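Local coordinates for glideosome-associated protein 50 (Plasmodium falciparum 3D7, PDB 3TGH) that serves as a component of the glideosome in parasite gliding and host-cell invasion, and may anchor that complex to the inner membrane complex, at residues D149-F154 and I189-I194; V185-A190 and K309-K314; T132-S137 and H279-N284; E225-I230 and H302-K307; C2-A7 and V35-S40. All blocks are in the same frame, centred on the assembly; numbering follows the deposited sequence. Where two conformers were deposited one is given.

Contact 1 (D149-F154 and I189-I194); sequences DLAAAF and IADFII
Ala151 O takes two backbone N-H groups from the other segment at once, Asp191 N at 2.9 Å and Phe192 N at 3.1 Å. The Phe192 bond lies in the carbonyl plane, whereas Asp191 N approaches tilted out of it with a more bent N-H···O angle of 131°. The same segment engages both the C=O and the N-H of Ala151, for Ala151 N donates to Asp191 OD2 at 2.8 Å, on the anti lone pair and in a nearly straight bond. Asp191 CG stands beside its own backbone N (chi1 -56°). OD2 serves two partners, the amide of Ala151 and the ammonium of Lys314, with which it forms a salt bridge. Leu150 crosses the Asp191 side chain at about a right angle, its CD2 3.6 Å from Asp191 CG, while its CD1 reaches the edge of the Phe192 ring. From there the two strands run parallel: Ala153 N bonds to Phe192 O at 2.8 Å, and Ile194 N to Ala153 O at 2.9 Å. Phe154 and Ile194 lie side by side on one face of the sheet, with Ile194 CD1 over a face of the ring near its rim. On the other face Ala153 CB meets Ala190 CB at 3.7 Å. These are the two strands of a beta-alpha-beta unit whose connecting helix 169-189 packs through Ala186 against Ala153 and Ile193; strand 128-136 borders strand 148-156, and Phe154 meets Phe6 and Phe37 edge-to-face.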
# COMPACT_ATOMS: atom_id res chain seq x y z
N ASP A 149 15.32 19.11 -3.84
CA ASP A 149 14.87 17.72 -3.95
C ASP A 149 14.17 17.25 -2.68
O ASP A 149 14.67 17.47 -1.58
CB ASP A 149 16.05 16.80 -4.27
CG ASP A 149 16.17 16.51 -5.76
OD1 ASP A 149 16.13 15.32 -6.13
OD2 ASP A 149 16.28 17.47 -6.54
N LEU A 150 13.02 16.60 -2.85
CA LEU A 150 12.30 15.96 -1.75
C LEU A 150 12.33 14.45 -1.93
O LEU A 150 12.19 13.96 -3.04
CB LEU A 150 10.86 16.47 -1.66
CG LEU A 150 10.70 17.94 -1.27
CD1 LEU A 150 9.25 18.39 -1.38
CD2 LEU A 150 11.24 18.20 0.13
N ALA A 151 12.53 13.72 -0.83
CA ALA A 151 12.68 12.27 -0.85
C ALA A 151 11.45 11.63 -0.21
O ALA A 151 10.96 12.13 0.80
CB ALA A 151 13.95 11.85 -0.09
N ALA A 152 10.98 10.54 -0.80
CA ALA A 152 9.83 9.79 -0.29
C ALA A 152 10.23 8.34 -0.05
O ALA A 152 10.79 7.69 -0.93
CB ALA A 152 8.68 9.86 -1.28
N ALA A 153 9.94 7.85 1.16
CA ALA A 153 10.17 6.46 1.51
C ALA A 153 8.83 5.73 1.55
O ALA A 153 7.94 6.12 2.27
CB ALA A 153 10.87 6.36 2.84
N PHE A 154 8.72 4.69 0.73
CA PHE A 154 7.57 3.79 0.73
C PHE A 154 8.00 2.49 1.38
O PHE A 154 8.96 1.84 0.94
CB PHE A 154 7.10 3.55 -0.71
CG PHE A 154 6.45 4.76 -1.32
CD1 PHE A 154 7.21 5.74 -1.92
CD2 PHE A 154 5.07 4.92 -1.28
CE1 PHE A 154 6.61 6.87 -2.48
CE2 PHE A 154 4.47 6.04 -1.84
CZ PHE A 154 5.23 7.01 -2.43
N ILE A 189 16.51 10.39 6.17
CA ILE A 189 16.66 10.81 4.76
C ILE A 189 15.37 11.10 3.98
O ILE A 189 15.45 11.59 2.85
CB ILE A 189 17.53 9.80 3.96
CG1 ILE A 189 16.81 8.47 3.77
CG2 ILE A 189 18.88 9.60 4.66
CD1 ILE A 189 17.61 7.46 2.96
N ALA A 190 14.20 10.84 4.56
CA ALA A 190 12.94 11.00 3.83
C ALA A 190 12.08 12.15 4.35
O ALA A 190 11.81 12.25 5.55
CB ALA A 190 12.15 9.69 3.86
N ASP A 191 11.65 13.01 3.43
CA ASP A 191 10.74 14.11 3.75
C ASP A 191 9.30 13.61 3.90
O ASP A 191 8.49 14.21 4.62
CB ASP A 191 10.82 15.18 2.66
CG ASP A 191 12.25 15.68 2.46
OD1 ASP A 191 12.72 16.50 3.28
OD2 ASP A 191 12.90 15.21 1.50
N PHE A 192 9.01 12.51 3.20
CA PHE A 192 7.72 11.83 3.27
C PHE A 192 7.95 10.35 3.55
O PHE A 192 8.82 9.72 2.95
CB PHE A 192 6.98 11.95 1.94
CG PHE A 192 6.66 13.36 1.52
CD1 PHE A 192 7.41 13.99 0.54
CD2 PHE A 192 5.59 14.03 2.08
CE1 PHE A 192 7.10 15.30 0.14
CE2 PHE A 192 5.28 15.33 1.69
CZ PHE A 192 6.03 15.96 0.73
N ILE A 193 7.14 9.78 4.44
CA ILE A 193 7.20 8.33 4.72
C ILE A 193 5.78 7.78 4.64
O ILE A 193 4.88 8.25 5.35
CB ILE A 193 7.81 8.01 6.10
CG1 ILE A 193 9.17 8.69 6.27
CG2 ILE A 193 7.98 6.50 6.27
CD1 ILE A 193 9.73 8.59 7.67
N ILE A 194 5.60 6.79 3.77
CA ILE A 194 4.31 6.17 3.50
C ILE A 194 4.45 4.67 3.71
O ILE A 194 5.33 4.04 3.14
CB ILE A 194 3.83 6.44 2.04
CG1 ILE A 194 3.66 7.95 1.80
CG2 ILE A 194 2.52 5.70 1.73
CD1 ILE A 194 4.93 8.65 1.37

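Contact 2 (V185-A190 and K309-K314); sequences VAKKIA and KKTLDK
Leu312 and Lys309 bring the ends of their side chains up to carbonyls at the C-terminal end of helix 169-189. Leu312 comes in with CD2, which sits 3.6 Å from both Lys187 O and Ala190 O, a methyl touching two carbonyl oxygens. Lys309 approaches as a straight rod: its chain is extended beyond CG (chi2 -175°), and NZ donates to Ala190 O at 2.8 Å from a position tilted out of the carbonyl plane. Lys188 bends at chi2 (-74°), which turns CD toward the loop, where it lies 3.4 Å from Thr311 O. Its NZ comes within 5.2 Å of Asp313 OD1 without touching it; the Asp313 carboxylate is engaged instead by His320 and Asn316. The backbone supplies a nearly straight link, Asp313 N to Lys188 O at 2.7 Å, in the carbonyl plane and on a lone pair, with an N-H···O angle of 172°. Leu312 CA adds a CA-H···O contact to the same oxygen. Next to it Lys314 passes Ile189 O with CE at 3.5 Å, its end going to Asp191, while Lys187 leads away to Asp223. Carbonyls in a helix's last turn lack following amides; here Lys188 O is met by a loop amide and Ala190 O, just past the helix, by an ammonium group. A positive charge at this place would also suit the negative end of the helix dipole. The loop between strand 297-305 and helix 317-321 thus covers the C-terminal end of the connecting helix of a beta-alpha-beta unit.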
# COMPACT_ATOMS: atom_id res chain seq x y z
N VAL A 185 16.12 4.48 8.99
CA VAL A 185 16.75 5.14 7.84
C VAL A 185 15.84 6.25 7.30
O VAL A 185 16.30 7.37 7.06
CB VAL A 185 17.10 4.14 6.72
CG1 VAL A 185 17.55 4.87 5.45
CG2 VAL A 185 18.17 3.17 7.20
N ALA A 186 14.55 5.95 7.13
CA ALA A 186 13.59 6.91 6.60
C ALA A 186 13.57 8.20 7.42
O ALA A 186 13.47 9.29 6.85
CB ALA A 186 12.19 6.30 6.52
N LYS A 187 13.67 8.06 8.74
CA LYS A 187 13.76 9.21 9.66
C LYS A 187 14.89 10.17 9.32
O LYS A 187 14.77 11.38 9.53
CB LYS A 187 14.01 8.72 11.10
CG LYS A 187 12.79 8.25 11.81
CD LYS A 187 13.14 7.43 13.05
CE LYS A 187 13.65 8.30 14.18
NZ LYS A 187 13.87 7.48 15.41
N LYS A 188 15.99 9.63 8.82
CA LYS A 188 17.19 10.41 8.54
C LYS A 188 17.22 11.00 7.13
O LYS A 188 17.90 12.00 6.91
CB LYS A 188 18.43 9.53 8.75
CG LYS A 188 18.62 9.04 10.18
CD LYS A 188 19.11 10.16 11.10
CE LYS A 188 19.88 9.61 12.29
NZ LYS A 188 20.47 10.71 13.11
N ILE A 189 16.51 10.39 6.17
CA ILE A 189 16.66 10.81 4.76
C ILE A 189 15.37 11.10 3.98
O ILE A 189 15.45 11.59 2.85
CB ILE A 189 17.53 9.80 3.96
CG1 ILE A 189 16.81 8.47 3.77
CG2 ILE A 189 18.88 9.60 4.66
CD1 ILE A 189 17.61 7.46 2.96
N ALA A 190 14.20 10.84 4.56
CA ALA A 190 12.94 11.00 3.83
C ALA A 190 12.08 12.15 4.35
O ALA A 190 11.81 12.25 5.55
CB ALA A 190 12.15 9.69 3.86
N LYS A 309 10.98 18.47 9.95
CA LYS A 309 11.72 17.46 10.71
C LYS A 309 13.06 17.99 11.20
O LYS A 309 13.73 18.73 10.49
CB LYS A 309 11.94 16.22 9.85
CG LYS A 309 10.66 15.59 9.33
CD LYS A 309 10.95 14.30 8.60
CE LYS A 309 9.67 13.62 8.14
NZ LYS A 309 9.94 12.29 7.57
N LYS A 310 13.43 17.62 12.43
CA LYS A 310 14.75 17.95 13.00
C LYS A 310 15.69 16.74 13.01
O LYS A 310 16.85 16.84 13.40
CB LYS A 310 14.59 18.49 14.43
CG LYS A 310 14.17 19.95 14.49
CD LYS A 310 13.79 20.39 15.90
CE LYS A 310 12.38 19.94 16.27
NZ LYS A 310 11.91 20.55 17.55
N THR A 311 15.17 15.60 12.55
CA THR A 311 15.92 14.35 12.54
C THR A 311 16.70 14.11 11.24
O THR A 311 17.54 13.21 11.19
CB THR A 311 14.98 13.14 12.78
OG1 THR A 311 15.74 11.94 12.94
CG2 THR A 311 14.01 12.97 11.62
N LEU A 312 16.44 14.91 10.21
CA LEU A 312 17.03 14.66 8.89
C LEU A 312 18.55 14.89 8.86
O LEU A 312 19.07 15.80 9.51
CB LEU A 312 16.37 15.52 7.80
CG LEU A 312 14.91 15.21 7.44
CD1 LEU A 312 14.43 16.23 6.43
CD2 LEU A 312 14.75 13.79 6.89
N ASP A 313 19.23 14.05 8.09
CA ASP A 313 20.68 14.10 7.96
C ASP A 313 21.02 13.75 6.51
O ASP A 313 21.76 12.81 6.23
CB ASP A 313 21.31 13.11 8.95
CG ASP A 313 22.83 13.16 8.95
OD1 ASP A 313 23.45 12.09 9.13
OD2 ASP A 313 23.40 14.26 8.76
N LYS A 314 20.44 14.52 5.59
CA LYS A 314 20.54 14.21 4.16
C LYS A 314 21.96 14.35 3.60
O LYS A 314 22.27 13.74 2.58
CB LYS A 314 19.60 15.11 3.35
CG LYS A 314 18.15 14.67 3.37
CD LYS A 314 17.31 15.63 2.53
CE LYS A 314 16.02 15.00 2.05
NZ LYS A 314 15.41 15.85 0.99

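Contact 3 (T132-S137 and H279-N284); sequences THFTVS and HELSNN
Phe134 drives its ring tip into Leu281, joining the two beta-sheets that face each other in this metallophosphoesterase-type sandwich: strand 128-136 borders one sheet and strand 275-282 lies inside the other. The packed part is small. Phe134 CZ stands 3.9 Å from Leu281 CB, with CE2 touching the same carbon at 4.0 Å, and the two side chains cross at about a right angle. Phe134 CG sits between its backbone N and carbonyl carbon (chi1 62°), a crowded position that carries CG out toward the opposite sheet. Around this pair the core is shared: Leu4 touches both Phe134 and Leu281, Leu150 lies against Phe134, and Ala152 against Leu281. The inner half is therefore buried and apolar, a seam between sheets rather than a strand pairing.

Toward Ser137 and Asn283 the contact thins out. Val136 is still buried and brings CB to 4.3 Å from Asn283 CB, with CG1 at 4.2 Å from Asn283 N, but Asn283 and Ser137 are themselves exposed. On this outer side the second segment turns over. Ser282, its CB directed away from the first segment, uses OG to accept Asn284 N at 3.3 Å, an ST turn that leads from strand 275-282 toward strand 285-292. Back in the core, the ring tip also meets backbone: Phe134 CZ lies 3.7 Å from Leu281 O.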
# COMPACT_ATOMS: atom_id res chain seq x y z
N THR A 132 12.49 6.95 -3.19
CA THR A 132 12.54 7.74 -4.40
C THR A 132 12.65 9.23 -4.05
O THR A 132 12.73 9.60 -2.88
CB THR A 132 11.34 7.45 -5.31
OG1 THR A 132 11.54 8.06 -6.59
CG2 THR A 132 10.02 7.93 -4.68
N HIS A 133 12.68 10.07 -5.08
CA HIS A 133 12.82 11.50 -4.89
C HIS A 133 12.27 12.25 -6.09
O HIS A 133 12.12 11.67 -7.18
CB HIS A 133 14.29 11.87 -4.69
CG HIS A 133 15.16 11.50 -5.85
ND1 HIS A 133 15.56 12.42 -6.80
CD2 HIS A 133 15.70 10.32 -6.22
CE1 HIS A 133 16.30 11.81 -7.70
NE2 HIS A 133 16.40 10.54 -7.38
N PHE A 134 11.96 13.53 -5.89
CA PHE A 134 11.53 14.40 -6.98
C PHE A 134 11.97 15.84 -6.71
O PHE A 134 12.24 16.20 -5.56
CB PHE A 134 10.01 14.31 -7.20
CG PHE A 134 9.19 14.74 -6.01
CD1 PHE A 134 8.64 16.02 -5.97
CD2 PHE A 134 8.93 13.88 -4.96
CE1 PHE A 134 7.86 16.43 -4.88
CE2 PHE A 134 8.15 14.28 -3.87
CZ PHE A 134 7.62 15.55 -3.83
N THR A 135 12.03 16.64 -7.77
CA THR A 135 12.50 18.03 -7.68
C THR A 135 11.33 19.00 -7.50
O THR A 135 10.27 18.80 -8.08
CB THR A 135 13.29 18.43 -8.95
OG1 THR A 135 14.30 17.44 -9.23
CG2 THR A 135 13.96 19.78 -8.76
N VAL A 136 11.54 20.04 -6.70
CA VAL A 136 10.54 21.10 -6.50
C VAL A 136 11.18 22.48 -6.65
O VAL A 136 12.41 22.60 -6.66
CB VAL A 136 9.87 21.00 -5.11
CG1 VAL A 136 9.06 19.72 -5.00
CG2 VAL A 136 10.91 21.09 -4.00
N SER A 137 10.34 23.51 -6.77
CA SER A 137 10.80 24.90 -6.93
C SER A 137 10.74 25.67 -5.62
O SER A 137 10.44 25.12 -4.56
CB SER A 137 9.95 25.62 -7.98
OG SER A 137 10.01 24.95 -9.24
N HIS A 279 -2.95 10.00 -4.87
CA HIS A 279 -2.18 10.75 -3.89
C HIS A 279 -1.18 11.62 -4.62
O HIS A 279 -0.59 11.18 -5.61
CB HIS A 279 -1.42 9.82 -2.94
CG HIS A 279 -2.23 8.71 -2.38
ND1 HIS A 279 -2.86 8.79 -1.15
CD2 HIS A 279 -2.51 7.47 -2.86
CE1 HIS A 279 -3.49 7.65 -0.91
NE2 HIS A 279 -3.29 6.84 -1.93
N GLU A 280 -0.99 12.84 -4.13
CA GLU A 280 -0.06 13.79 -4.74
C GLU A 280 0.90 14.32 -3.66
O GLU A 280 0.47 14.92 -2.68
CB GLU A 280 -0.85 14.95 -5.38
CG GLU A 280 -1.94 14.51 -6.38
CD GLU A 280 -2.93 15.62 -6.77
OE1 GLU A 280 -2.88 16.74 -6.20
OE2 GLU A 280 -3.77 15.37 -7.65
N LEU A 281 2.20 14.08 -3.85
CA LEU A 281 3.23 14.62 -2.96
C LEU A 281 3.78 15.89 -3.60
O LEU A 281 4.10 15.89 -4.79
CB LEU A 281 4.38 13.63 -2.76
CG LEU A 281 4.21 12.49 -1.75
CD1 LEU A 281 2.91 11.79 -1.91
CD2 LEU A 281 5.38 11.52 -1.89
N SER A 282 3.88 16.96 -2.81
CA SER A 282 4.38 18.24 -3.30
C SER A 282 5.19 18.95 -2.21
O SER A 282 5.35 18.43 -1.11
CB SER A 282 3.21 19.13 -3.74
OG SER A 282 2.47 19.62 -2.62
N ASN A 283 5.68 20.15 -2.53
CA ASN A 283 6.41 20.95 -1.55
C ASN A 283 5.58 21.28 -0.31
O ASN A 283 6.13 21.47 0.77
CB ASN A 283 6.96 22.25 -2.19
CG ASN A 283 5.89 23.10 -2.86
OD1 ASN A 283 4.74 22.68 -3.02
ND2 ASN A 283 6.27 24.31 -3.27
N ASN A 284 4.26 21.30 -0.46
CA ASN A 284 3.35 21.66 0.63
C ASN A 284 2.85 20.48 1.47
O ASN A 284 2.42 20.67 2.61
CB ASN A 284 2.16 22.43 0.06
CG ASN A 284 2.58 23.77 -0.53
OD1 ASN A 284 2.24 24.10 -1.67
ND2 ASN A 284 3.33 24.54 0.25

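Contact 4 (E225-I230 and H302-K307); sequences EVDLYI and HKLNIK
Lys307 brings its ammonium to Asp227 through a chain that runs extended until a bend at the last torsion (chi4 55°), which turns NZ onto the carboxylate. Asp227 answers with CG beside its own backbone N (chi1 -64°), and the two side chains slide past each other in opposite directions. Lys307 NZ and Asp227 OD1 form a salt bridge at 2.9 Å; the nitrogen comes from the anti side, 34° out of the carboxylate plane. On the way the lysine's methylenes pass Glu225, CD lying 3.4 Å from Glu225 O. Glu225, just past the preceding helix, carries the positive phi of a Schellman motif.

Beside the polar pair runs an apolar one. Leu304 CD2 meets Leu228 CD1 at 3.8 Å and Asp227 O at 3.4 Å. Two waters bridge the segments: one joins Asp227 OD1 to Lys307 N, the other joins OD1 to Asn305 O.

Ile286 of strand 285-292, in the opposite sheet, touches both Asp227 and Leu228. Asp227 OD2 accepts from Ile193 N, and Lys307 NZ donates also to Asp244 O. A buried carboxylate with a lysine, a backbone amide and waters about it is probably kept ionised, its charge balanced where strand 228-231 begins.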
# COMPACT_ATOMS: atom_id res chain seq x y z
N GLU A 225 7.67 9.53 12.64
CA GLU A 225 6.88 10.62 12.06
C GLU A 225 6.32 10.27 10.67
O GLU A 225 6.36 11.09 9.74
CB GLU A 225 7.69 11.91 12.00
CG GLU A 225 8.21 12.39 13.35
CD GLU A 225 8.68 13.83 13.30
OE1 GLU A 225 7.81 14.73 13.16
OE2 GLU A 225 9.90 14.07 13.38
N VAL A 226 5.81 9.05 10.56
CA VAL A 226 5.19 8.58 9.34
C VAL A 226 3.99 9.45 8.97
O VAL A 226 3.23 9.87 9.84
CB VAL A 226 4.78 7.09 9.49
CG1 VAL A 226 3.80 6.66 8.41
CG2 VAL A 226 6.04 6.21 9.51
N ASP A 227 3.84 9.72 7.68
CA ASP A 227 2.76 10.58 7.19
C ASP A 227 1.46 9.82 6.99
O ASP A 227 0.41 10.24 7.50
CB ASP A 227 3.19 11.24 5.87
CG ASP A 227 4.37 12.17 6.06
OD1 ASP A 227 4.20 13.24 6.69
OD2 ASP A 227 5.48 11.84 5.57
N LEU A 228 1.53 8.71 6.26
CA LEU A 228 0.37 7.90 5.89
C LEU A 228 0.62 6.42 6.16
O LEU A 228 1.67 5.89 5.80
CB LEU A 228 0.09 8.00 4.40
CG LEU A 228 -0.84 9.05 3.79
CD1 LEU A 228 -0.50 10.44 4.23
CD2 LEU A 228 -0.78 8.90 2.28
N TYR A 229 -0.36 5.74 6.76
CA TYR A 229 -0.42 4.29 6.72
C TYR A 229 -1.63 3.92 5.88
O TYR A 229 -2.76 4.20 6.27
CB TYR A 229 -0.50 3.65 8.12
CG TYR A 229 -0.69 2.14 8.07
CD1 TYR A 229 0.13 1.34 7.29
CD2 TYR A 229 -1.71 1.52 8.78
CE1 TYR A 229 -0.04 -0.03 7.22
CE2 TYR A 229 -1.88 0.13 8.73
CZ TYR A 229 -1.05 -0.63 7.94
OH TYR A 229 -1.21 -2.00 7.87
N ILE A 230 -1.38 3.34 4.71
CA ILE A 230 -2.42 2.96 3.76
C ILE A 230 -2.68 1.46 3.88
O ILE A 230 -1.76 0.65 3.71
CB ILE A 230 -2.02 3.31 2.30
CG1 ILE A 230 -1.59 4.78 2.19
CG2 ILE A 230 -3.18 2.97 1.34
CD1 ILE A 230 -0.99 5.17 0.81
N HIS A 302 -8.35 14.85 1.16
CA HIS A 302 -7.64 15.00 2.42
C HIS A 302 -6.28 15.64 2.17
O HIS A 302 -5.56 15.23 1.26
CB HIS A 302 -7.45 13.64 3.11
CG HIS A 302 -6.70 13.73 4.40
ND1 HIS A 302 -5.37 13.40 4.51
CD2 HIS A 302 -7.09 14.15 5.62
CE1 HIS A 302 -4.98 13.60 5.76
NE2 HIS A 302 -6.01 14.05 6.45
N LYS A 303 -5.93 16.63 2.97
CA LYS A 303 -4.66 17.33 2.84
C LYS A 303 -3.87 17.22 4.13
O LYS A 303 -4.38 17.54 5.22
CB LYS A 303 -4.88 18.79 2.46
CG LYS A 303 -5.58 18.98 1.12
CD LYS A 303 -5.84 20.44 0.78
CE LYS A 303 -6.48 20.57 -0.60
NZ LYS A 303 -6.96 21.95 -0.88
N LEU A 304 -2.63 16.75 4.01
CA LEU A 304 -1.72 16.63 5.14
C LEU A 304 -0.51 17.53 4.86
O LEU A 304 0.12 17.42 3.81
CB LEU A 304 -1.29 15.17 5.30
CG LEU A 304 -0.64 14.78 6.64
CD1 LEU A 304 -1.68 14.78 7.75
CD2 LEU A 304 0.03 13.43 6.54
N ASN A 305 -0.19 18.42 5.80
CA ASN A 305 0.95 19.32 5.66
C ASN A 305 2.27 18.56 5.76
O ASN A 305 2.39 17.61 6.54
CB ASN A 305 0.92 20.42 6.72
CG ASN A 305 -0.31 21.32 6.60
OD1 ASN A 305 -0.84 21.52 5.51
ND2 ASN A 305 -0.76 21.85 7.73
N ILE A 306 3.27 18.98 4.98
CA ILE A 306 4.61 18.42 5.09
C ILE A 306 5.17 18.71 6.48
O ILE A 306 4.94 19.79 7.04
CB ILE A 306 5.56 18.97 3.99
CG1 ILE A 306 6.85 18.15 3.91
CG2 ILE A 306 5.88 20.45 4.23
CD1 ILE A 306 7.71 18.49 2.70
N LYS A 307 5.88 17.75 7.05
CA LYS A 307 6.42 17.91 8.40
C LYS A 307 7.73 18.67 8.36
O LYS A 307 8.49 18.56 7.40
CB LYS A 307 6.61 16.54 9.07
CG LYS A 307 5.29 15.85 9.41
CD LYS A 307 5.49 14.40 9.79
CE LYS A 307 4.17 13.75 10.24
NZ LYS A 307 3.07 13.90 9.24
O HOH W 1 6.03 15.04 5.82
O HOH W 2 3.02 15.18 4.74

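Contact 5 (C2-A7 and V35-S40); sequences CQLRFA and VTFIVS
Phe37 has Phe6 CB over one face, 3.6 Å from the ring centroid and 17° off the normal, a CH-pi contact. The Phe6 ring is nearly parallel to it, planes at 5°, but slid so far that the rings barely overlap, centroids 5.4 Å apart. These belong to the two parallel strands of a beta-alpha-beta unit, strand 4-8, helix 17-32 and strand 37-40, in the sheet of the calcineurin-like phosphoesterase fold. Both phenylalanines leave the sheet on the same face, each with CG between backbone N and carbonyl carbon (chi1 71° for Phe6). Leu4 crosses Phe37 at about a right angle, with CD2 3.4 Å from Phe37 CE2, and Val39 CG2 reaches Phe6 CE1. His279, from the neighbouring strand 275-282, stacks on Phe6.

On the reverse face Ala7 CB touches Val35 CG1, and Phe26 and Ile30 of helix 17-32 cover Ala7, Val35 and Ile38 between them. The backbones are laced by Thr36 N to Arg5 O at 3.0 Å, Ala7 N to Phe37 O at 3.1 Å, and Val39 N to Ala7 O at 2.8 Å. Beside Arg5 a water accepts from Arg5 N and hydrogen-bonds Thr36 OG1. Arg5 turns its end away from the second segment and grips Gln3 side-on, NE and NH2 both donating to the single atom OE1, with Arg5 NH2 at 2.7 Å from Gln3 OE1.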
# COMPACT_ATOMS: atom_id res chain seq x y z
N CYS A 2 6.89 19.06 -10.75
CA CYS A 2 7.22 19.38 -9.35
C CYS A 2 6.42 18.57 -8.32
O CYS A 2 6.29 18.99 -7.17
CB CYS A 2 7.02 20.88 -9.10
SG CYS A 2 8.10 21.97 -10.08
N GLN A 3 5.88 17.42 -8.74
CA GLN A 3 5.11 16.55 -7.85
C GLN A 3 5.42 15.08 -8.09
O GLN A 3 5.99 14.71 -9.12
CB GLN A 3 3.61 16.79 -8.04
CG GLN A 3 3.14 18.19 -7.68
CD GLN A 3 1.64 18.38 -7.85
OE1 GLN A 3 0.93 17.50 -8.34
NE2 GLN A 3 1.14 19.55 -7.44
N LEU A 4 5.05 14.25 -7.12
CA LEU A 4 5.05 12.79 -7.28
C LEU A 4 3.61 12.32 -7.07
O LEU A 4 3.00 12.63 -6.05
CB LEU A 4 5.98 12.14 -6.26
CG LEU A 4 6.23 10.63 -6.38
CD1 LEU A 4 7.27 10.16 -5.38
CD2 LEU A 4 4.95 9.83 -6.17
N ARG A 5 3.09 11.59 -8.05
CA ARG A 5 1.70 11.14 -8.02
C ARG A 5 1.59 9.64 -8.18
O ARG A 5 2.14 9.05 -9.12
CB ARG A 5 0.92 11.83 -9.12
CG ARG A 5 0.83 13.33 -8.91
CD ARG A 5 -0.09 13.97 -9.91
NE ARG A 5 -0.32 15.38 -9.62
CZ ARG A 5 -1.14 16.17 -10.31
NH1 ARG A 5 -1.82 15.69 -11.36
NH2 ARG A 5 -1.29 17.44 -9.96
N PHE A 6 0.84 9.03 -7.26
CA PHE A 6 0.64 7.60 -7.26
C PHE A 6 -0.80 7.29 -6.89
O PHE A 6 -1.50 8.14 -6.34
CB PHE A 6 1.66 6.90 -6.36
CG PHE A 6 1.46 7.10 -4.89
CD1 PHE A 6 0.74 6.17 -4.14
CD2 PHE A 6 1.99 8.21 -4.24
CE1 PHE A 6 0.56 6.34 -2.77
CE2 PHE A 6 1.81 8.39 -2.86
CZ PHE A 6 1.09 7.45 -2.13
N ALA A 7 -1.26 6.10 -7.26
CA ALA A 7 -2.60 5.65 -6.95
C ALA A 7 -2.54 4.45 -6.01
O ALA A 7 -1.55 3.73 -5.99
CB ALA A 7 -3.36 5.29 -8.23
N VAL A 35 -0.46 9.83 -13.07
CA VAL A 35 0.05 8.90 -12.06
C VAL A 35 1.23 8.13 -12.66
O VAL A 35 1.17 7.69 -13.81
CB VAL A 35 -1.05 7.94 -11.61
CG1 VAL A 35 -0.47 6.76 -10.81
CG2 VAL A 35 -2.11 8.69 -10.78
N THR A 36 2.30 7.97 -11.88
CA THR A 36 3.49 7.25 -12.35
C THR A 36 3.76 5.89 -11.70
O THR A 36 4.60 5.13 -12.19
CB THR A 36 4.74 8.14 -12.24
OG1 THR A 36 4.91 8.55 -10.89
CG2 THR A 36 4.60 9.37 -13.16
N PHE A 37 3.05 5.56 -10.63
CA PHE A 37 3.05 4.19 -10.11
C PHE A 37 1.84 3.93 -9.23
O PHE A 37 1.12 4.85 -8.84
CB PHE A 37 4.35 3.84 -9.36
CG PHE A 37 4.63 4.68 -8.15
CD1 PHE A 37 4.24 4.26 -6.88
CD2 PHE A 37 5.30 5.89 -8.27
CE1 PHE A 37 4.51 5.03 -5.76
CE2 PHE A 37 5.57 6.67 -7.16
CZ PHE A 37 5.18 6.22 -5.89
N ILE A 38 1.61 2.66 -8.97
CA ILE A 38 0.47 2.19 -8.19
C ILE A 38 1.00 1.44 -6.98
O ILE A 38 1.98 0.70 -7.08
CB ILE A 38 -0.44 1.26 -9.03
CG1 ILE A 38 -0.94 1.98 -10.30
CG2 ILE A 38 -1.61 0.73 -8.20
CD1 ILE A 38 -1.32 1.02 -11.43
N VAL A 39 0.34 1.61 -5.84
CA VAL A 39 0.57 0.76 -4.69
C VAL A 39 -0.73 0.01 -4.41
O VAL A 39 -1.82 0.52 -4.67
CB VAL A 39 1.02 1.52 -3.42
CG1 VAL A 39 2.30 2.31 -3.67
CG2 VAL A 39 -0.10 2.44 -2.90
N SER A 40 -0.61 -1.20 -3.86
CA SER A 40 -1.79 -2.02 -3.58
C SER A 40 -1.84 -2.50 -2.14
O SER A 40 -1.17 -3.48 -1.81
CB SER A 40 -1.84 -3.20 -4.54
OG SER A 40 -3.00 -3.99 -4.31
O HOH W 3 4.62 11.25 -10.45

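Overall arrangement
From the N terminus, contact 5 comes first, closing the short loop around helix 17-32 and setting up one sheet. Strand 128-136 then opens contact 3, a long loop that ends only at strand 275-282 of that sheet. Within it lies contact 1, which closes the crossover through helix 169-189 in the second sheet. Contact 2 starts where contact 1 ends, sharing Ile189 and Ala190, and runs on to the loop at 309-314; contact 4 falls wholly inside that span. Contacts 2 and 4 each cross contact 3. Contacts 3 and 4 tie the two sheets together, while contact 2 joins the helix end to the 309-314 loop, beside contact 1.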